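Local coordinates for DUF5618 domain-containing protein (Dyadobacter fermentans, PDB 3MFN) that is of unknown function and forms a largely helical bundle belonging to the DUF5618 family, with two copies in the assembly, at residues Q105-V116 against R141-R152. Sequence-based numbering, arbitrary orientation. Where two conformers were deposited one is given.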
ATOM      1  N   GLN A 105      17.414  -8.972 -14.187  1.00 42.35           N
ATOM      2  CA  GLN A 105      17.821 -10.026 -13.280  1.00 43.77           C
ATOM      3  C   GLN A 105      16.746 -11.047 -12.931  1.00 43.91           C
ATOM      4  O   GLN A 105      17.087 -12.215 -12.832  1.00 45.25           O
ATOM      5  CB  GLN A 105      18.355  -9.428 -11.981  1.00 44.25           C
ATOM      6  CG  GLN A 105      19.696 -10.009 -11.578  1.00 46.93           C
ATOM      7  CD  GLN A 105      20.848  -9.052 -11.804  1.00 49.48           C
ATOM      8  OE1 GLN A 105      21.910  -9.185 -11.181  1.00 53.10           O
ATOM      9  NE2 GLN A 105      20.648  -8.076 -12.678  1.00 50.52           N
ATOM     10  N   ASP A 106      15.482 -10.652 -12.742  1.00 43.34           N
ATOM     11  CA  ASP A 106      14.496 -11.573 -12.144  1.00 43.47           C
ATOM     12  C   ASP A 106      13.209 -10.867 -11.730  1.00 42.35           C
ATOM     13  O   ASP A 106      13.226  -9.916 -10.936  1.00 42.60           O
ATOM     14  CB  ASP A 106      15.107 -12.323 -10.926  1.00 44.09           C
ATOM     15  CG  ASP A 106      14.094 -13.191 -10.181  1.00 46.08           C
ATOM     16  OD1 ASP A 106      14.344 -13.504  -8.992  1.00 46.06           O
ATOM     17  OD2 ASP A 106      13.064 -13.577 -10.788  1.00 51.04           O
ATOM     18  N   LYS A 107      12.085 -11.378 -12.225  1.00 40.71           N
ATOM     19  CA  LYS A 107      10.851 -10.602 -12.305  1.00 39.44           C
ATOM     20  C   LYS A 107      10.086 -10.612 -10.973  1.00 37.56           C
ATOM     21  O   LYS A 107       9.383  -9.641 -10.624  1.00 35.07           O
ATOM     22  CB  LYS A 107      10.004 -11.158 -13.451  1.00 40.46           C
ATOM     23  CG  LYS A 107       8.572 -10.617 -13.562  1.00 43.31           C
ATOM     24  CD  LYS A 107       7.566 -11.745 -13.929  1.00 44.86           C
ATOM     25  CE  LYS A 107       6.993 -11.589 -15.321  1.00 46.49           C
ATOM     26  NZ  LYS A 107       5.894 -12.606 -15.530  1.00 46.55           N
ATOM     27  N   LYS A 108      10.206 -11.726 -10.252  1.00 35.10           N
ATOM     28  CA  LYS A 108       9.611 -11.828  -8.951  1.00 34.46           C
ATOM     29  C   LYS A 108      10.213 -10.744  -8.083  1.00 32.28           C
ATOM     30  O   LYS A 108       9.509 -10.136  -7.298  1.00 31.71           O
ATOM     31  CB  LYS A 108       9.853 -13.188  -8.300  1.00 35.41           C
ATOM     32  CG  LYS A 108       8.724 -13.546  -7.280  1.00 39.87           C
ATOM     33  CD  LYS A 108       9.170 -14.427  -6.087  1.00 42.37           C
ATOM     34  CE  LYS A 108       7.964 -14.935  -5.238  1.00 45.07           C
ATOM     35  NZ  LYS A 108       7.140 -13.795  -4.649  1.00 45.08           N
ATOM     36  N   ILE A 109      11.520 -10.507  -8.247  1.00 30.05           N
ATOM     37  CA  ILE A 109      12.234  -9.605  -7.377  1.00 28.67           C
ATOM     38  C   ILE A 109      11.921  -8.188  -7.804  1.00 26.22           C
ATOM     39  O   ILE A 109      11.814  -7.316  -6.955  1.00 25.46           O
ATOM     40  CB  ILE A 109      13.737  -9.920  -7.275  1.00 28.63           C
ATOM     41  CG1 ILE A 109      13.930 -11.285  -6.580  1.00 32.35           C
ATOM     42  CG2 ILE A 109      14.494  -8.940  -6.361  1.00 27.51           C
ATOM     43  CD1 ILE A 109      13.616 -11.260  -5.051  1.00 33.72           C
ATOM     44  N   LEU A 110      11.751  -7.969  -9.104  1.00 24.17           N
ATOM     45  CA  LEU A 110      11.241  -6.705  -9.617  1.00 22.61           C
ATOM     46  C   LEU A 110       9.918  -6.348  -8.963  1.00 21.72           C
ATOM     47  O   LEU A 110       9.800  -5.266  -8.356  1.00 21.38           O
ATOM     48  CB  LEU A 110      11.088  -6.707 -11.135  1.00 22.93           C
ATOM     49  CG  LEU A 110      10.438  -5.475 -11.807  1.00 23.39           C
ATOM     50  CD1 LEU A 110      11.212  -4.222 -11.491  1.00 25.59           C
ATOM     51  CD2 LEU A 110      10.294  -5.666 -13.435  1.00 23.05           C
ATOM     52  N   ASN A 111       8.942  -7.246  -9.040  1.00 21.00           N
ATOM     53  CA  ASN A 111       7.620  -6.964  -8.500  1.00 20.70           C
ATOM     54  C   ASN A 111       7.715  -6.718  -7.007  1.00 20.45           C
ATOM     55  O   ASN A 111       7.061  -5.827  -6.498  1.00 20.04           O
ATOM     56  CB  ASN A 111       6.627  -8.105  -8.763  1.00 20.36           C
ATOM     57  CG  ASN A 111       6.218  -8.213 -10.224  1.00 23.78           C
ATOM     58  OD1 ASN A 111       6.311  -7.267 -10.966  1.00 22.35           O
ATOM     59  ND2 ASN A 111       5.784  -9.381 -10.624  1.00 23.15           N
ATOM     60  N   THR A 112       8.536  -7.517  -6.315  1.00 20.89           N
ATOM     61  CA  THR A 112       8.748  -7.349  -4.899  1.00 20.71           C
ATOM     62  C   THR A 112       9.274  -5.935  -4.587  1.00 22.40           C
ATOM     63  O   THR A 112       8.800  -5.281  -3.635  1.00 20.64           O
ATOM     64  CB  THR A 112       9.715  -8.456  -4.325  1.00 22.10           C
ATOM     65  OG1 THR A 112       9.152  -9.743  -4.555  1.00 21.83           O
ATOM     66  CG2 THR A 112      10.015  -8.295  -2.816  1.00 16.66           C
ATOM     67  N   PHE A 113      10.269  -5.477  -5.351  1.00 21.08           N
ATOM     68  CA  PHE A 113      10.809  -4.161  -5.125  1.00 20.71           C
ATOM     69  C   PHE A 113       9.761  -3.079  -5.402  1.00 20.41           C
ATOM     70  O   PHE A 113       9.717  -2.047  -4.681  1.00 20.00           O
ATOM     71  CB  PHE A 113      12.074  -3.906  -6.032  1.00 19.64           C
ATOM     72  CG  PHE A 113      12.567  -2.514  -5.962  1.00 21.08           C
ATOM     73  CD1 PHE A 113      13.240  -2.066  -4.825  1.00 21.44           C
ATOM     74  CD2 PHE A 113      12.279  -1.616  -6.943  1.00 21.07           C
ATOM     75  CE1 PHE A 113      13.655  -0.789  -4.739  1.00 22.15           C
ATOM     76  CE2 PHE A 113      12.693  -0.320  -6.843  1.00 22.45           C
ATOM     77  CZ  PHE A 113      13.365   0.100  -5.749  1.00 21.33           C
ATOM     78  N   VAL A 114       8.933  -3.262  -6.425  1.00 20.13           N
ATOM     79  CA  VAL A 114       7.938  -2.219  -6.768  1.00 19.53           C
ATOM     80  C   VAL A 114       6.954  -2.039  -5.585  1.00 18.86           C
ATOM     81  O   VAL A 114       6.539  -0.896  -5.228  1.00 19.15           O
ATOM     82  CB  VAL A 114       7.196  -2.538  -8.112  1.00 21.61           C
ATOM     83  CG1 VAL A 114       6.030  -1.494  -8.394  1.00 21.32           C
ATOM     84  CG2 VAL A 114       8.197  -2.495  -9.291  1.00 20.03           C
ATOM     85  N   SER A 115       6.605  -3.158  -4.976  1.00 17.67           N
ATOM     86  CA  SER A 115       5.745  -3.175  -3.834  1.00 19.35           C
ATOM     87  C   SER A 115       6.421  -2.487  -2.651  1.00 20.73           C
ATOM     88  O   SER A 115       5.788  -1.669  -1.992  1.00 21.59           O
ATOM     89  CB  SER A 115       5.341  -4.615  -3.509  1.00 20.10           C
ATOM     90  OG  SER A 115       4.217  -4.652  -2.679  1.00 20.12           O
ATOM     91  N   VAL A 116       7.700  -2.806  -2.389  1.00 19.12           N
ATOM     92  CA  VAL A 116       8.474  -2.012  -1.427  1.00 19.40           C
ATOM     93  C   VAL A 116       8.430  -0.505  -1.673  1.00 19.88           C
ATOM     94  O   VAL A 116       8.180   0.292  -0.740  1.00 21.30           O
ATOM     95  CB  VAL A 116       9.899  -2.484  -1.413  1.00 20.46           C
ATOM     96  CG1 VAL A 116      10.790  -1.523  -0.624  1.00 21.91           C
ATOM     97  CG2 VAL A 116       9.982  -3.885  -0.860  1.00 20.09           C
ATOM     98  N   ARG A 141       8.642  -7.678   2.458  1.00 23.32           N
ATOM     99  CA  ARG A 141       9.098  -7.534   1.050  1.00 21.84           C
ATOM    100  C   ARG A 141      10.523  -6.957   1.016  1.00 21.80           C
ATOM    101  O   ARG A 141      11.377  -7.435   0.267  1.00 22.51           O
ATOM    102  CB  ARG A 141       8.178  -6.645   0.239  1.00 22.58           C
ATOM    103  CG  ARG A 141       6.740  -7.097   0.205  1.00 23.72           C
ATOM    104  CD  ARG A 141       6.518  -8.313  -0.619  1.00 24.88           C
ATOM    105  NE  ARG A 141       5.097  -8.634  -0.573  1.00 26.38           N
ATOM    106  CZ  ARG A 141       4.552  -9.517   0.261  1.00 28.16           C
ATOM    107  NH1 ARG A 141       5.292 -10.150   1.170  1.00 28.72           N
ATOM    108  NH2 ARG A 141       3.256  -9.741   0.219  1.00 25.79           N
ATOM    109  N   ALA A 142      10.772  -5.988   1.881  1.00 21.60           N
ATOM    110  CA  ALA A 142      12.078  -5.345   2.068  1.00 22.13           C
ATOM    111  C   ALA A 142      13.130  -6.367   2.510  1.00 22.93           C
ATOM    112  O   ALA A 142      14.192  -6.388   1.946  1.00 22.67           O
ATOM    113  CB  ALA A 142      11.983  -4.261   3.084  1.00 21.62           C
ATOM    114  N   GLU A 143      12.845  -7.227   3.495  1.00 24.09           N
ATOM    115  CA  GLU A 143      13.803  -8.248   3.887  0.60 24.62           C
ATOM    116  C   GLU A 143      14.042  -9.252   2.758  1.00 24.26           C
ATOM    117  O   GLU A 143      15.124  -9.779   2.608  1.00 24.39           O
ATOM    118  CB  GLU A 143      13.347  -8.974   5.163  0.60 25.72           C
ATOM    119  CG  GLU A 143      14.338  -9.999   5.678  0.60 27.29           C
ATOM    120  CD  GLU A 143      15.495  -9.379   6.500  0.60 31.57           C
ATOM    121  OE1 GLU A 143      15.485  -8.153   6.776  0.60 33.67           O
ATOM    122  OE2 GLU A 143      16.387 -10.148   6.931  0.60 33.00           O
ATOM    123  N   ILE A 144      13.018  -9.501   1.938  1.00 24.82           N
ATOM    124  CA  ILE A 144      13.176 -10.355   0.775  1.00 23.80           C
ATOM    125  C   ILE A 144      14.207  -9.807  -0.177  1.00 23.34           C
ATOM    126  O   ILE A 144      15.062 -10.542  -0.693  1.00 23.56           O
ATOM    127  CB  ILE A 144      11.844 -10.623   0.022  1.00 24.72           C
ATOM    128  CG1 ILE A 144      10.982 -11.641   0.777  1.00 26.69           C
ATOM    129  CG2 ILE A 144      12.126 -11.207  -1.363  1.00 22.95           C
ATOM    130  CD1 ILE A 144       9.506 -11.760   0.197  1.00 29.44           C
ATOM    131  N   ILE A 145      14.156  -8.511  -0.396  1.00 23.53           N
ATOM    132  CA  ILE A 145      15.091  -7.867  -1.312  1.00 23.77           C
ATOM    133  C   ILE A 145      16.494  -7.859  -0.719  1.00 23.16           C
ATOM    134  O   ILE A 145      17.479  -8.081  -1.418  1.00 22.85           O
ATOM    135  CB  ILE A 145      14.706  -6.384  -1.629  1.00 23.91           C
ATOM    136  CG1 ILE A 145      13.364  -6.300  -2.356  1.00 24.19           C
ATOM    137  CG2 ILE A 145      15.802  -5.750  -2.475  1.00 24.20           C
ATOM    138  CD1 ILE A 145      13.344  -7.079  -3.709  1.00 21.37           C
ATOM    139  N   ILE A 146      16.607  -7.602   0.579  1.00 23.41           N
ATOM    140  CA  ILE A 146      17.946  -7.577   1.184  1.00 22.28           C
ATOM    141  C   ILE A 146      18.556  -8.980   1.148  1.00 22.69           C
ATOM    142  O   ILE A 146      19.740  -9.115   0.857  1.00 21.73           O
ATOM    143  CB  ILE A 146      17.933  -7.010   2.589  1.00 23.37           C
ATOM    144  CG1 ILE A 146      17.539  -5.532   2.521  1.00 22.24           C
ATOM    145  CG2 ILE A 146      19.319  -7.263   3.220  1.00 20.71           C
ATOM    146  CD1 ILE A 146      17.128  -4.840   3.803  1.00 24.39           C
ATOM    147  N   ASP A 147      17.760 -10.014   1.400  1.00 22.83           N
ATOM    148  CA  ASP A 147      18.273 -11.381   1.361  1.00 24.32           C
ATOM    149  C   ASP A 147      18.655 -11.762  -0.054  1.00 24.05           C
ATOM    150  O   ASP A 147      19.636 -12.467  -0.263  1.00 25.16           O
ATOM    151  CB  ASP A 147      17.237 -12.397   1.840  1.00 25.27           C
ATOM    152  CG  ASP A 147      16.921 -12.289   3.318  1.00 29.61           C
ATOM    153  OD1 ASP A 147      17.600 -11.552   4.109  1.00 35.57           O
ATOM    154  OD2 ASP A 147      15.943 -12.970   3.701  1.00 36.39           O
ATOM    155  N   TRP A 148      17.891 -11.303  -1.037  1.00 24.05           N
ATOM    156  CA  TRP A 148      18.236 -11.586  -2.429  1.00 23.22           C
ATOM    157  C   TRP A 148      19.643 -11.039  -2.754  1.00 22.70           C
ATOM    158  O   TRP A 148      20.488 -11.735  -3.345  1.00 22.39           O
ATOM    159  CB  TRP A 148      17.176 -10.972  -3.353  1.00 24.21           C
ATOM    160  CG  TRP A 148      17.466 -11.139  -4.795  1.00 24.06           C
ATOM    161  CD1 TRP A 148      17.159 -12.217  -5.574  1.00 27.57           C
ATOM    162  CD2 TRP A 148      18.089 -10.184  -5.668  1.00 25.76           C
ATOM    163  NE1 TRP A 148      17.541 -11.984  -6.883  1.00 24.87           N
ATOM    164  CE2 TRP A 148      18.107 -10.746  -6.963  1.00 23.90           C
ATOM    165  CE3 TRP A 148      18.585  -8.881  -5.493  1.00 27.29           C
ATOM    166  CZ2 TRP A 148      18.664 -10.087  -8.060  1.00 24.50           C
ATOM    167  CZ3 TRP A 148      19.137  -8.218  -6.601  1.00 25.05           C
ATOM    168  CH2 TRP A 148      19.174  -8.835  -7.867  1.00 23.15           C
ATOM    169  N   VAL A 149      19.903  -9.804  -2.355  1.00 21.68           N
ATOM    170  CA  VAL A 149      21.234  -9.190  -2.485  1.00 21.63           C
ATOM    171  C   VAL A 149      22.311 -10.006  -1.789  1.00 23.46           C
ATOM    172  O   VAL A 149      23.285 -10.421  -2.431  1.00 22.76           O
ATOM    173  CB  VAL A 149      21.245  -7.737  -1.955  1.00 21.96           C
ATOM    174  CG1 VAL A 149      22.656  -7.200  -1.832  1.00 20.25           C
ATOM    175  CG2 VAL A 149      20.384  -6.820  -2.894  1.00 18.06           C
ATOM    176  N   GLU A 150      22.132 -10.282  -0.492  1.00 24.94           N
ATOM    177  CA  GLU A 150      23.104 -11.081   0.259  1.00 26.65           C
ATOM    178  C   GLU A 150      23.443 -12.344  -0.537  1.00 28.38           C
ATOM    179  O   GLU A 150      24.600 -12.681  -0.755  1.00 28.93           O
ATOM    180  CB  GLU A 150      22.552 -11.485   1.635  1.00 26.85           C
ATOM    181  CG  GLU A 150      23.601 -12.242   2.500  1.00 28.56           C
ATOM    182  CD  GLU A 150      23.082 -12.763   3.847  1.00 30.59           C
ATOM    183  OE1 GLU A 150      21.889 -13.061   3.942  1.00 31.28           O
ATOM    184  OE2 GLU A 150      23.902 -12.919   4.800  1.00 36.28           O
ATOM    185  N   ARG A 151      22.389 -13.009  -0.972  1.00 30.56           N
ATOM    186  CA  ARG A 151      22.461 -14.287  -1.610  1.00 32.66           C
ATOM    187  C   ARG A 151      23.035 -14.265  -3.026  1.00 33.60           C
ATOM    188  O   ARG A 151      23.517 -15.297  -3.475  1.00 33.48           O
ATOM    189  CB  ARG A 151      21.056 -14.841  -1.638  1.00 33.95           C
ATOM    190  CG  ARG A 151      20.932 -16.243  -2.111  1.00 38.81           C
ATOM    191  CD  ARG A 151      19.508 -16.698  -1.842  1.00 44.75           C
ATOM    192  NE  ARG A 151      18.640 -16.310  -2.949  1.00 50.36           N
ATOM    193  CZ  ARG A 151      17.519 -15.594  -2.862  1.00 51.32           C
ATOM    194  NH1 ARG A 151      16.845 -15.357  -3.986  1.00 52.43           N
ATOM    195  NH2 ARG A 151      17.053 -15.149  -1.694  1.00 51.69           N
ATOM    196  N   ARG A 152      22.979 -13.125  -3.727  1.00 34.09           N
ATOM    197  CA  ARG A 152      23.639 -12.969  -5.028  0.60 34.88           C
ATOM    198  C   ARG A 152      25.129 -12.706  -4.833  1.00 35.37           C
ATOM    199  O   ARG A 152      25.975 -13.319  -5.491  1.00 35.44           O
ATOM    200  CB  ARG A 152      23.014 -11.826  -5.843  0.60 34.91           C
ATOM    201  CG  ARG A 152      21.548 -12.056  -6.219  0.60 35.92           C
ATOM    202  CD  ARG A 152      21.372 -13.129  -7.295  0.60 36.62           C
ATOM    203  NE  ARG A 152      21.477 -12.538  -8.615  0.60 36.50           N
ATOM    204  CZ  ARG A 152      21.231 -13.161  -9.761  0.60 36.37           C
ATOM    205  NH1 ARG A 152      20.869 -14.443  -9.805  0.60 37.13           N
ATOM    206  NH2 ARG A 152      21.367 -12.478 -10.880  0.60 36.52           N
TER
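The indole of Trp148 lies between Ile109 on one face and CG of Arg152 over the centre of the other. Ile109 makes a CH-pi contact, its CG1 3.8 Å from the centroid of the five-membered ring and 24° off the normal, while CG of Gln105 meets the ring edge at CZ2. CG anti to the backbone N (chi1 177°) places the indole beside Gln105 and Asp106, at the start of helix 107-126. There Arg152 NH2 gives Gln105 OE1 a weak but nearly straight hydrogen bond (3.4 Å), OE1 lying in plane at the guanidinium edge; Tyr84 OH bonds to both side chains. Further along, CD1 of Ile145 presses against CG2 of Ile109 at a tight 3.4 Å and reaches CG2 of Thr112, whose OG1 bonds to Lys108 O (2.8 Å). Val116 CG2 packs on CB of Arg141, whose guanidinium forms salt bridges with Asp131 and Glu133 of the second subunit. An alanine in place of Trp148 would probably open a gap between Ile109 and Arg152 and leave Gln105 CG without its ring edge. Apolar packing thus joins the helices (crossing angle -135°), with one weak hydrogen bond at the Gln105 end, while the charge of Arg141 is used between subunits.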